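Side-chain contacts in scarecrow-like protein 3 (Arabidopsis thaliana, PDB 6KPB), which probably acts as a transcription factor in plant development and binds IDD zinc finger proteins such as JACKDAW: residues S69-L72 / Q73-N76; Q387-I390 / K391-M395; E420-S423 / Q424-D427. All blocks are in the same frame, centred on the assembly; numbering follows the deposited sequence.

Interaction 1 of 3, residues S69-L72 / Q73-N76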
loop_
_atom_site.group_PDB
_atom_site.type_symbol
_atom_site.label_atom_id
_atom_site.label_comp_id
_atom_site.label_asym_id
_atom_site.label_seq_id
_atom_site.Cartn_x
_atom_site.Cartn_y
_atom_site.Cartn_z
ATOM N N SER A 69 11.808 -12.447 -26.039
ATOM C CA SER A 69 11.396 -12.205 -27.418
ATOM C C SER A 69 10.649 -10.886 -27.557
ATOM O O SER A 69 10.640 -10.291 -28.642
ATOM C CB SER A 69 10.526 -13.356 -27.924
ATOM O OG SER A 69 11.311 -14.488 -28.258
ATOM N N GLY A 70 10.026 -10.410 -26.479
ATOM C CA GLY A 70 9.285 -9.168 -26.519
ATOM C C GLY A 70 7.862 -9.283 -27.011
ATOM O O GLY A 70 7.215 -8.251 -27.229
ATOM N N SER A 71 7.353 -10.497 -27.202
ATOM C CA SER A 71 5.973 -10.692 -27.631
ATOM C C SER A 71 5.053 -10.475 -26.437
ATOM O O SER A 71 4.963 -11.331 -25.551
ATOM C CB SER A 71 5.785 -12.086 -28.221
ATOM O OG SER A 71 4.429 -12.303 -28.573
ATOM N N LEU A 72 4.370 -9.329 -26.409
ATOM C CA LEU A 72 3.451 -9.054 -25.309
ATOM C C LEU A 72 2.232 -9.962 -25.376
ATOM O O LEU A 72 1.732 -10.416 -24.341
ATOM C CB LEU A 72 3.034 -7.582 -25.326
ATOM C CG LEU A 72 2.588 -6.946 -24.004
ATOM C CD1 LEU A 72 2.672 -5.442 -24.101
ATOM C CD2 LEU A 72 1.177 -7.353 -23.617
ATOM N N GLN A 73 1.739 -10.237 -26.586
ATOM C CA GLN A 73 0.595 -11.128 -26.741
ATOM C C GLN A 73 0.903 -12.518 -26.195
ATOM O O GLN A 73 0.111 -13.092 -25.439
ATOM C CB GLN A 73 0.188 -11.201 -28.213
ATOM C CG GLN A 73 1.367 -11.224 -29.174
ATOM C CD GLN A 73 0.987 -11.708 -30.560
ATOM O OE1 GLN A 73 -0.066 -12.319 -30.750
ATOM N NE2 GLN A 73 1.846 -11.440 -31.538
ATOM N N ASN A 74 2.062 -13.070 -26.561
ATOM C CA ASN A 74 2.428 -14.402 -26.094
ATOM C C ASN A 74 2.752 -14.408 -24.606
ATOM O O ASN A 74 2.473 -15.395 -23.917
ATOM C CB ASN A 74 3.613 -14.931 -26.902
ATOM C CG ASN A 74 3.259 -15.192 -28.355
ATOM O OD1 ASN A 74 3.161 -16.343 -28.784
ATOM N ND2 ASN A 74 3.057 -14.125 -29.119
ATOM N N ALA A 75 3.335 -13.323 -24.092
ATOM C CA ALA A 75 3.622 -13.251 -22.664
ATOM C C ALA A 75 2.344 -13.080 -21.853
ATOM O O ALA A 75 2.218 -13.638 -20.758
ATOM C CB ALA A 75 4.596 -12.110 -22.378
ATOM N N ASN A 76 1.383 -12.315 -22.378
ATOM C CA ASN A 76 0.125 -12.110 -21.667
ATOM C C ASN A 76 -0.642 -13.417 -21.512
ATOM O O ASN A 76 -1.224 -13.682 -20.452
ATOM C CB ASN A 76 -0.726 -11.071 -22.395
ATOM C CG ASN A 76 -2.147 -11.018 -21.877
ATOM O OD1 ASN A 76 -2.433 -10.345 -20.886
ATOM N ND2 ASN A 76 -3.049 -11.727 -22.544
#
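Ser71 is the N-cap of helix 72-85, and its hydroxyl accepts from Asn74 N, three residues on. The contact is local and lies at the tight turn that joins helix 49-69 to helix 72-85, on the surface of the chain. The Ser71 side chain has OG anti to its own N (chi1 177°), which sets the hydroxyl beside the first turn of the new helix. There OG accepts the hydrogen bond from Asn74 N at 3.2 Å, with an N-H...O angle of 156°. This bond serves a backbone N-H of the first turn. The amide of Asn74 folds back to the same hydroxyl. Its ND2 lies so close to Ser71 OG that the details of that bond are doubtful. Gln73 comes to the hydroxyl too. Its CG sits between its backbone N and carbonyl carbon (chi1 39°), which leaves Gln73 CG 3.3 Å from Ser71 OG, while the rest of the chain runs on extended. The backbone completes the turn: Ala75 N bonds to Ser71 O at 3.0 Å, and Asn76 N to Leu72 O at 2.8 Å. Asn76 CB also rests against this carbonyl, 3.2 Å from Leu72 O. Gly70, with positive phi, is where the chain leaves helix 49-69; at its backbone angles a CB would be jammed against Ser69 O, which by itself favours glycine. Beyond the turn lies the second subunit. Leu72 packs on its Trp112, and Asn76 OD1 accepts a hydrogen bond from the backbone N of its Leu115. Both segments belong to the predicted leucine repeat I. The arrangement is a serine N-cap following a glycine helix end, as in a short connection between successive helices.

Interaction 2 of 3, residues Q387-I390 / K391-M395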
loop_
_atom_site.group_PDB
_atom_site.type_symbol
_atom_site.label_atom_id
_atom_site.label_comp_id
_atom_site.label_asym_id
_atom_site.label_seq_id
_atom_site.Cartn_x
_atom_site.Cartn_y
_atom_site.Cartn_z
ATOM N N GLN A 387 0.127 -15.855 9.035
ATOM C CA GLN A 387 0.395 -14.516 8.523
ATOM C C GLN A 387 1.878 -14.173 8.602
ATOM O O GLN A 387 2.376 -13.405 7.772
ATOM C CB GLN A 387 -0.434 -13.484 9.288
ATOM C CG GLN A 387 -1.915 -13.494 8.939
ATOM C CD GLN A 387 -2.181 -13.058 7.510
ATOM O OE1 GLN A 387 -2.562 -13.865 6.662
ATOM N NE2 GLN A 387 -1.984 -11.773 7.237
ATOM N N ASP A 388 2.592 -14.726 9.588
ATOM C CA ASP A 388 4.037 -14.519 9.668
ATOM C C ASP A 388 4.733 -15.059 8.426
ATOM O O ASP A 388 5.619 -14.407 7.861
ATOM C CB ASP A 388 4.601 -15.188 10.922
ATOM C CG ASP A 388 4.157 -14.508 12.200
ATOM O OD1 ASP A 388 3.753 -13.328 12.137
ATOM O OD2 ASP A 388 4.227 -15.150 13.270
ATOM N N ARG A 389 4.343 -16.258 7.992
ATOM C CA ARG A 389 4.956 -16.870 6.819
ATOM C C ARG A 389 4.713 -16.039 5.566
ATOM O O ARG A 389 5.628 -15.830 4.762
ATOM C CB ARG A 389 4.418 -18.290 6.644
ATOM C CG ARG A 389 4.778 -18.955 5.333
ATOM C CD ARG A 389 4.272 -20.388 5.316
ATOM N NE ARG A 389 4.438 -21.025 4.015
ATOM C CZ ARG A 389 4.119 -22.290 3.761
ATOM N NH1 ARG A 389 4.300 -22.790 2.546
ATOM N NH2 ARG A 389 3.619 -23.056 4.721
ATOM N N ILE A 390 3.487 -15.542 5.392
ATOM C CA ILE A 390 3.165 -14.761 4.200
ATOM C C ILE A 390 3.943 -13.451 4.191
ATOM O O ILE A 390 4.447 -13.022 3.145
ATOM C CB ILE A 390 1.648 -14.522 4.110
ATOM C CG1 ILE A 390 0.901 -15.857 4.034
ATOM C CG2 ILE A 390 1.315 -13.655 2.904
ATOM C CD1 ILE A 390 -0.587 -15.709 3.815
ATOM N N LYS A 391 4.054 -12.794 5.351
ATOM C CA LYS A 391 4.823 -11.554 5.431
ATOM C C LYS A 391 6.265 -11.772 4.990
ATOM O O LYS A 391 6.807 -10.999 4.191
ATOM C CB LYS A 391 4.787 -10.994 6.853
ATOM C CG LYS A 391 3.499 -10.290 7.231
ATOM C CD LYS A 391 3.781 -9.147 8.197
ATOM C CE LYS A 391 2.588 -8.863 9.091
ATOM N NZ LYS A 391 2.331 -9.996 10.023
ATOM N N VAL A 392 6.905 -12.823 5.506
ATOM C CA VAL A 392 8.283 -13.119 5.119
ATOM C C VAL A 392 8.354 -13.457 3.637
ATOM O O VAL A 392 9.217 -12.955 2.906
ATOM C CB VAL A 392 8.850 -14.255 5.989
ATOM C CG1 VAL A 392 10.171 -14.754 5.424
ATOM C CG2 VAL A 392 9.024 -13.785 7.427
ATOM N N GLU A 393 7.435 -14.304 3.166
ATOM C CA GLU A 393 7.464 -14.727 1.770
ATOM C C GLU A 393 7.248 -13.552 0.824
ATOM O O GLU A 393 7.857 -13.492 -0.249
ATOM C CB GLU A 393 6.418 -15.817 1.533
ATOM C CG GLU A 393 6.802 -17.170 2.113
ATOM C CD GLU A 393 5.655 -18.163 2.101
ATOM O OE1 GLU A 393 4.496 -17.735 1.909
ATOM O OE2 GLU A 393 5.912 -19.371 2.285
ATOM N N LYS A 394 6.399 -12.598 1.209
ATOM C CA LYS A 394 6.111 -11.451 0.352
ATOM C C LYS A 394 7.108 -10.311 0.552
ATOM O O LYS A 394 7.782 -9.895 -0.395
ATOM C CB LYS A 394 4.724 -10.947 0.605
ATOM C CG LYS A 394 4.571 -9.495 0.288
ATOM C CD LYS A 394 3.286 -9.196 -0.421
ATOM C CE LYS A 394 3.561 -8.340 -1.633
ATOM N NZ LYS A 394 2.383 -7.542 -2.013
ATOM N N MET A 395 7.203 -9.789 1.778
ATOM C CA MET A 395 7.960 -8.563 2.009
ATOM C C MET A 395 9.465 -8.761 1.891
ATOM O O MET A 395 10.187 -7.779 1.689
ATOM C CB MET A 395 7.622 -7.984 3.383
ATOM C CG MET A 395 6.162 -7.604 3.552
ATOM S SD MET A 395 5.850 -6.639 5.042
ATOM C CE MET A 395 4.088 -6.351 4.879
#
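Gln387 O accepts a hydrogen bond from Lys391 N at 3.0 Å. Lys391 CG lies near the same oxygen. Asp388 O likewise accepts from Val392 N. The Asp388 carboxylate only approaches a charge: Asp388 OD1 is 4.2 Å from Lys391 NZ, beyond a salt bridge. Arg389 carries the main side-chain contact. Its chain is extended from CG to NE, with CG anti to the backbone N (chi1 170°), and it crosses Glu393 obliquely. Arg389 NE donates to Glu393 OE2 at 2.8 Å, a salt bridge with an N-H...O angle of 162°. The oxygen lies close to the guanidinium plane, but NE comes from above the carboxylate plane, and the two planes stand 84° apart. Arg389 NH1 pairs with Glu379, while Glu393 OE1 pairs with Arg95. An alanine here removes the guanidinium; Glu379 would probably lose its salt-bridge partner, and Glu393 would be left with Arg95 as its positive partner. Ile390 closes the segment: its O takes Lys394 N at 2.8 Å, and its side chain touches Asp89 and Arg95. Lys394 NZ makes a weak hydrogen bond to Thr122 of the second subunit. The charges form a chain, Glu379, Arg389, Glu393, Arg95, whose two middle members are buried; acids and arginines alternate and probably balance one another while tying helix 387-406 to helices 360-381 and 92-109.

Interaction 3 of 3, residues E420-S423 / Q424-D427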
loop_
_atom_site.group_PDB
_atom_site.type_symbol
_atom_site.label_atom_id
_atom_site.label_comp_id
_atom_site.label_asym_id
_atom_site.label_seq_id
_atom_site.Cartn_x
_atom_site.Cartn_y
_atom_site.Cartn_z
ATOM N N GLU A 420 32.918 -18.052 -3.593
ATOM C CA GLU A 420 34.199 -18.076 -4.292
ATOM C C GLU A 420 34.478 -16.749 -4.987
ATOM O O GLU A 420 35.623 -16.282 -5.017
ATOM C CB GLU A 420 34.223 -19.230 -5.294
ATOM C CG GLU A 420 35.392 -19.201 -6.262
ATOM C CD GLU A 420 35.518 -20.487 -7.053
ATOM O OE1 GLU A 420 35.193 -21.559 -6.499
ATOM O OE2 GLU A 420 35.935 -20.427 -8.229
ATOM N N LYS A 421 33.440 -16.123 -5.547
ATOM C CA LYS A 421 33.622 -14.815 -6.169
ATOM C C LYS A 421 33.935 -13.746 -5.130
ATOM O O LYS A 421 34.785 -12.878 -5.362
ATOM C CB LYS A 421 32.380 -14.434 -6.972
ATOM C CG LYS A 421 32.350 -15.010 -8.375
ATOM C CD LYS A 421 31.603 -14.085 -9.323
ATOM C CE LYS A 421 31.867 -14.450 -10.775
ATOM N NZ LYS A 421 31.390 -13.390 -11.709
ATOM N N TRP A 422 33.258 -13.792 -3.979
ATOM C CA TRP A 422 33.506 -12.798 -2.939
ATOM C C TRP A 422 34.921 -12.911 -2.387
ATOM O O TRP A 422 35.565 -11.894 -2.104
ATOM C CB TRP A 422 32.481 -12.940 -1.817
ATOM C CG TRP A 422 31.128 -12.437 -2.188
ATOM C CD1 TRP A 422 29.987 -13.173 -2.330
ATOM C CD2 TRP A 422 30.772 -11.082 -2.484
ATOM N NE1 TRP A 422 28.940 -12.357 -2.688
ATOM C CE2 TRP A 422 29.397 -11.068 -2.789
ATOM C CE3 TRP A 422 31.483 -9.878 -2.516
ATOM C CZ2 TRP A 422 28.720 -9.899 -3.122
ATOM C CZ3 TRP A 422 30.809 -8.718 -2.847
ATOM C CH2 TRP A 422 29.442 -8.737 -3.146
ATOM N N SER A 423 35.422 -14.138 -2.229
ATOM C CA SER A 423 36.764 -14.327 -1.689
ATOM C C SER A 423 37.811 -13.672 -2.580
ATOM O O SER A 423 38.659 -12.911 -2.101
ATOM C CB SER A 423 37.058 -15.816 -1.514
ATOM O OG SER A 423 36.205 -16.388 -0.537
ATOM N N GLN A 424 37.765 -13.954 -3.885
ATOM C CA GLN A 424 38.680 -13.302 -4.818
ATOM C C GLN A 424 38.538 -11.787 -4.750
ATOM O O GLN A 424 39.534 -11.059 -4.682
ATOM C CB GLN A 424 38.421 -13.788 -6.245
ATOM C CG GLN A 424 38.620 -15.273 -6.469
ATOM C CD GLN A 424 38.525 -15.643 -7.936
ATOM O OE1 GLN A 424 38.799 -14.822 -8.813
ATOM N NE2 GLN A 424 38.128 -16.879 -8.212
ATOM N N ARG A 425 37.297 -11.300 -4.764
ATOM C CA ARG A 425 37.048 -9.862 -4.755
ATOM C C ARG A 425 37.599 -9.217 -3.489
ATOM O O ARG A 425 38.262 -8.175 -3.546
ATOM C CB ARG A 425 35.546 -9.605 -4.887
ATOM C CG ARG A 425 35.183 -8.215 -5.366
ATOM C CD ARG A 425 33.675 -8.055 -5.479
ATOM N NE ARG A 425 33.073 -9.020 -6.395
ATOM C CZ ARG A 425 33.018 -8.864 -7.714
ATOM N NH1 ARG A 425 32.445 -9.791 -8.471
ATOM N NH2 ARG A 425 33.539 -7.782 -8.278
ATOM N N ILE A 426 37.345 -9.833 -2.334
ATOM C CA ILE A 426 37.806 -9.268 -1.069
ATOM C C ILE A 426 39.314 -9.438 -0.920
ATOM O O ILE A 426 40.009 -8.535 -0.435
ATOM C CB ILE A 426 37.036 -9.904 0.104
ATOM C CG1 ILE A 426 35.571 -9.460 0.078
ATOM C CG2 ILE A 426 37.677 -9.550 1.437
ATOM C CD1 ILE A 426 34.704 -10.160 1.098
ATOM N N ASP A 427 39.849 -10.588 -1.340
ATOM C CA ASP A 427 41.286 -10.817 -1.227
ATOM C C ASP A 427 42.069 -9.887 -2.145
ATOM O O ASP A 427 43.163 -9.431 -1.790
ATOM C CB ASP A 427 41.611 -12.282 -1.526
ATOM C CG ASP A 427 43.100 -12.570 -1.501
ATOM O OD1 ASP A 427 43.779 -12.307 -2.515
ATOM O OD2 ASP A 427 43.591 -13.055 -0.460
#
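Arg425 and Trp422 meet one turn apart on helix 419-428. Arg425 CB lies beside the backbone, 3.4 Å from Lys421 O, the carbonyl to which Arg425 N also bonds at 3.0 Å. From CG the chain runs on to CD, which approaches the indole of Trp422: Arg425 CD is 3.9 Å from Trp422 CZ3, with CE3 slightly farther. A bend at the CG-CD bond (chi3 -59°) then turns NE and the guanidinium, whose plane stands 70° from that of the indole. CZ ends 5.8 Å from the centroid of the six-membered ring of Trp422, a long cation-pi contact and at most a weak attraction. At the tip NH1 forms a salt bridge with Glu417. Lys421 NZ lies 5.0 Å from Arg425 NH1, two like charges not in contact; Glu417, outside both segments, is also a long, weak partner of Lys421. Trp422 is buried against Leu260 and His261, and its NE1 makes a weak hydrogen bond to Glu417 O. The chemistry is therefore divided: the aliphatic part of Arg425 meets the ring, while its charge is paired with Glu417 in a salt bridge, and the ring adds at most a weak attraction.

Overall arrangement
All three are local contacts between neighbouring turns, each on different elements and in a different predicted region of the GRAS domain. Interaction 1 is a surface contact, and its centre lies about 33 Å from the centre of the chain; interactions 2 and 3 are partly buried and lie on opposite sides of that centre. None touches another: even the nearest atoms of interactions 2 and 3 are about 19 Å apart. Their helices, 387-406 and 419-428, follow each other in the chain. Chemistry changes with place. Interaction 1 uses neutral polar groups at a helix start, interaction 2 a buried ion pair, and interaction 3 an aromatic ring beside an arginine. Interactions 1 and 2 also reach the second subunit, whereas interaction 3 does not.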